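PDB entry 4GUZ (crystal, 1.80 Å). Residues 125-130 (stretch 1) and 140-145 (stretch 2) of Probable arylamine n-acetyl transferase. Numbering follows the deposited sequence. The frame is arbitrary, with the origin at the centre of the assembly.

Stretch 1 125-130: AEQWLC
Stretch 2 140-145: APIRLV

Residues 126-130 of stretch 1 form a β-strand (phi -80 to -127°, psi 90 to 167°) against which stretch 2 runs antiparallel, the end-to-end directions lying 132° apart. The register pairs Cys-130 with Pro-141, Leu-129 with Ile-142, Trp-128 with Arg-143 and Gln-127 with Leu-144, at CA-CA distances of 4.9, 5.0, 4.7 and 5.3 Å; together the stretches bury 536 Å².

Stretch 2 enters at Ala-140 (-140/153), whose O accepts from water 2 at 3.1 Å; the same water donates to Leu-129 O at 2.7 Å, bridging the backbones. Pro-141 (-59/151) has no amide hydrogen to offer, but its CA lies 3.3 Å from Leu-129 O in a CA-H...O contact, while its CB packs 4.0 Å from Cys-130 SG (chi1 m) and 3.9 Å from Trp-128 CE3.

Ile-142 (-116/126; mt) forms the hydrogen-bonded pair with Leu-129 (tp): Ile-142 N donates to Leu-129 O at 2.9 Å and Leu-129 N to Ile-142 O at 2.7 Å. On one sheet face, Leu-129 CB lies 4.4 Å from Ile-142 CB.

Arg-143 (-60/121) and Trp-128 form the next, non-hydrogen-bonded pair, with side chains on the opposite face. With chi1 and chi2 both t, Arg-143 sets CB 4.0 Å from the centroid of the Trp-128 six-membered ring (chi1 m, chi2 88°), a CH-π contact over the ring face. Chi3 of -100° and chi4 of 129° place one face of the guanidinium against Trp-128 CZ2, 3.4 Å from Arg-143 NH2, leaving its edge for the Glu-126 carboxylate (chi1 m, chi2 t, chi3 -93°). The resulting salt bridge is bidentate: Arg-143 NE donates to Glu-126 OE2 at a very short 2.5 Å, and Arg-143 NH2 to Glu-126 OE1 at 3.2 Å.

Leu-144 (-78/105; tp) restores backbone bonding, its N donating to Gln-127 O at 2.8 Å. Water 1 extends this link, accepting from Gln-127 N (2.9 Å) and donating to Leu-144 O (2.7 Å).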

ATOM      1  N   ALA A 125       6.754  13.175 -21.638  1.00 30.52           N
ATOM      2  CA  ALA A 125       5.405  13.129 -22.216  1.00 30.96           C
ATOM      3  C   ALA A 125       4.504  12.064 -21.528  1.00 32.30           C
ATOM      4  O   ALA A 125       3.395  11.820 -22.004  1.00 33.79           O
ATOM      5  CB  ALA A 125       5.493  12.848 -23.713  1.00 31.82           C
ATOM      6  N   GLU A 126       4.956  11.472 -20.403  1.00 25.33           N
ATOM      7  CA  GLU A 126       4.236  10.355 -19.761  1.00 22.11           C
ATOM      8  C   GLU A 126       3.801  10.564 -18.282  1.00 23.50           C
ATOM      9  O   GLU A 126       4.256  11.468 -17.581  1.00 21.61           O
ATOM     10  CB  GLU A 126       5.125   9.103 -19.819  1.00 22.73           C
ATOM     11  CG  GLU A 126       5.785   8.859 -21.176  1.00 28.77           C
ATOM     12  CD  GLU A 126       6.428   7.503 -21.362  1.00 38.55           C
ATOM     13  OE1 GLU A 126       7.645   7.378 -21.096  1.00 25.31           O
ATOM     14  OE2 GLU A 126       5.728   6.577 -21.831  1.00 30.73           O
ATOM     15  N   GLN A 127       2.927   9.657 -17.828  1.00 17.93           N
ATOM     16  CA  GLN A 127       2.424   9.546 -16.463  1.00 17.03           C
ATOM     17  C   GLN A 127       2.640   8.114 -15.961  1.00 19.63           C
ATOM     18  O   GLN A 127       2.446   7.155 -16.712  1.00 21.02           O
ATOM     19  CB  GLN A 127       0.960   9.967 -16.391  1.00 18.38           C
ATOM     20  CG  GLN A 127       0.806  11.488 -16.498  1.00 27.60           C
ATOM     21  CD  GLN A 127      -0.586  11.956 -16.205  1.00 35.12           C
ATOM     22  OE1 GLN A 127      -0.830  12.587 -15.187  1.00 29.26           O
ATOM     23  NE2 GLN A 127      -1.522  11.673 -17.099  1.00 29.37           N
ATOM     24  N   TRP A 128       3.083   7.986 -14.709  1.00 18.84           N
ATOM     25  CA  TRP A 128       3.424   6.726 -14.064  1.00 18.28           C
ATOM     26  C   TRP A 128       2.663   6.539 -12.774  1.00 19.29           C
ATOM     27  O   TRP A 128       2.813   7.329 -11.841  1.00 18.32           O
ATOM     28  CB  TRP A 128       4.936   6.685 -13.787  1.00 18.14           C
ATOM     29  CG  TRP A 128       5.736   6.648 -15.054  1.00 19.52           C
ATOM     30  CD1 TRP A 128       6.172   7.714 -15.778  1.00 21.96           C
ATOM     31  CD2 TRP A 128       6.126   5.475 -15.784  1.00 19.29           C
ATOM     32  NE1 TRP A 128       6.835   7.283 -16.904  1.00 20.74           N
ATOM     33  CE2 TRP A 128       6.805   5.913 -16.946  1.00 22.72           C
ATOM     34  CE3 TRP A 128       5.964   4.097 -15.576  1.00 19.84           C
ATOM     35  CZ2 TRP A 128       7.351   5.022 -17.880  1.00 21.79           C
ATOM     36  CZ3 TRP A 128       6.496   3.218 -16.506  1.00 21.24           C
ATOM     37  CH2 TRP A 128       7.188   3.682 -17.640  1.00 21.84           C
ATOM     38  N   LEU A 129       1.886   5.455 -12.699  1.00 14.73           N
ATOM     39  CA  LEU A 129       1.136   5.136 -11.491  1.00 12.90           C
ATOM     40  C   LEU A 129       2.054   4.478 -10.478  1.00 17.45           C
ATOM     41  O   LEU A 129       2.667   3.451 -10.790  1.00 17.11           O
ATOM     42  CB  LEU A 129      -0.046   4.206 -11.832  1.00 12.28           C
ATOM     43  CG  LEU A 129      -0.873   3.714 -10.626  1.00 15.92           C
ATOM     44  CD1 LEU A 129      -1.552   4.861  -9.935  1.00 16.27           C
ATOM     45  CD2 LEU A 129      -1.836   2.599 -11.047  1.00 18.00           C
ATOM     46  N   CYS A 130       2.147   5.051  -9.263  1.00 14.74           N
ATOM     47  CA  CYS A 130       2.954   4.453  -8.203  1.00 14.58           C
ATOM     48  C   CYS A 130       2.014   3.964  -7.102  1.00 15.92           C
ATOM     49  O   CYS A 130       1.678   4.705  -6.164  1.00 16.51           O
ATOM     50  CB  CYS A 130       4.004   5.426  -7.673  1.00 16.15           C
ATOM     51  SG  CYS A 130       5.239   5.919  -8.907  1.00 19.76           S
ATOM     52  N   ALA A 140       6.750  -2.205  -9.492  1.00 18.39           N
ATOM     53  CA  ALA A 140       7.300  -1.169 -10.362  1.00 18.21           C
ATOM     54  C   ALA A 140       6.235  -0.141 -10.729  1.00 19.87           C
ATOM     55  O   ALA A 140       5.050  -0.510 -10.780  1.00 18.51           O
ATOM     56  CB  ALA A 140       7.864  -1.813 -11.622  1.00 18.27           C
ATOM     57  N   PRO A 141       6.616   1.131 -11.028  1.00 15.86           N
ATOM     58  CA  PRO A 141       5.615   2.091 -11.523  1.00 15.07           C
ATOM     59  C   PRO A 141       4.987   1.558 -12.801  1.00 18.59           C
ATOM     60  O   PRO A 141       5.627   0.798 -13.529  1.00 20.49           O
ATOM     61  CB  PRO A 141       6.429   3.365 -11.797  1.00 17.22           C
ATOM     62  CG  PRO A 141       7.732   3.156 -11.117  1.00 22.35           C
ATOM     63  CD  PRO A 141       7.984   1.713 -11.064  1.00 18.01           C
ATOM     64  N   ILE A 142       3.747   1.916 -13.060  1.00 16.85           N
ATOM     65  CA  ILE A 142       3.032   1.430 -14.235  1.00 16.05           C
ATOM     66  C   ILE A 142       2.725   2.610 -15.133  1.00 19.38           C
ATOM     67  O   ILE A 142       2.113   3.582 -14.676  1.00 20.41           O
ATOM     68  CB  ILE A 142       1.744   0.649 -13.800  1.00 18.05           C
ATOM     69  CG1 ILE A 142       2.103  -0.674 -13.065  1.00 16.96           C
ATOM     70  CG2 ILE A 142       0.815   0.381 -14.991  1.00 20.23           C
ATOM     71  CD1 ILE A 142       0.908  -1.408 -12.397  1.00 22.76           C
ATOM     72  N   ARG A 143       3.133   2.514 -16.408  1.00 16.69           N
ATOM     73  CA  ARG A 143       2.883   3.529 -17.449  1.00 16.83           C
ATOM     74  C   ARG A 143       1.400   3.720 -17.627  1.00 21.69           C
ATOM     75  O   ARG A 143       0.691   2.766 -17.933  1.00 21.06           O
ATOM     76  CB  ARG A 143       3.518   3.087 -18.786  1.00 17.67           C
ATOM     77  CG  ARG A 143       3.504   4.127 -19.883  1.00 20.34           C
ATOM     78  CD  ARG A 143       4.295   3.622 -21.068  1.00 25.05           C
ATOM     79  NE  ARG A 143       5.632   4.206 -21.066  1.00 31.13           N
ATOM     80  CZ  ARG A 143       6.767   3.526 -21.164  1.00 49.23           C
ATOM     81  NH1 ARG A 143       6.751   2.203 -21.275  1.00 39.58           N
ATOM     82  NH2 ARG A 143       7.930   4.163 -21.138  1.00 38.98           N
ATOM     83  N   LEU A 144       0.923   4.946 -17.428  1.00 18.87           N
ATOM     84  CA  LEU A 144      -0.494   5.223 -17.578  1.00 18.94           C
ATOM     85  C   LEU A 144      -0.818   5.321 -19.051  1.00 22.62           C
ATOM     86  O   LEU A 144      -0.426   6.267 -19.735  1.00 25.17           O
ATOM     87  CB  LEU A 144      -0.907   6.478 -16.805  1.00 19.81           C
ATOM     88  CG  LEU A 144      -2.391   6.667 -16.536  1.00 25.93           C
ATOM     89  CD1 LEU A 144      -2.888   5.734 -15.419  1.00 27.49           C
ATOM     90  CD2 LEU A 144      -2.659   8.097 -16.143  1.00 29.84           C
ATOM     91  N   VAL A 145      -1.450   4.274 -19.546  1.00 18.74           N
ATOM     92  CA  VAL A 145      -1.890   4.115 -20.936  1.00 17.67           C
ATOM     93  C   VAL A 145      -3.355   3.727 -20.876  1.00 21.15           C
ATOM     94  O   VAL A 145      -3.832   3.345 -19.801  1.00 20.45           O
ATOM     95  CB  VAL A 145      -1.028   3.090 -21.744  1.00 19.75           C
ATOM     96  CG1 VAL A 145       0.378   3.620 -21.999  1.00 19.54           C
ATOM     97  CG2 VAL A 145      -0.988   1.717 -21.081  1.00 18.66           C
TER
HETATM   98  O   HOH W   1       1.655   8.033 -19.923  1.00 21.22           O
HETATM   99  O   HOH W   2       2.658   0.984  -9.593  1.00 15.43           O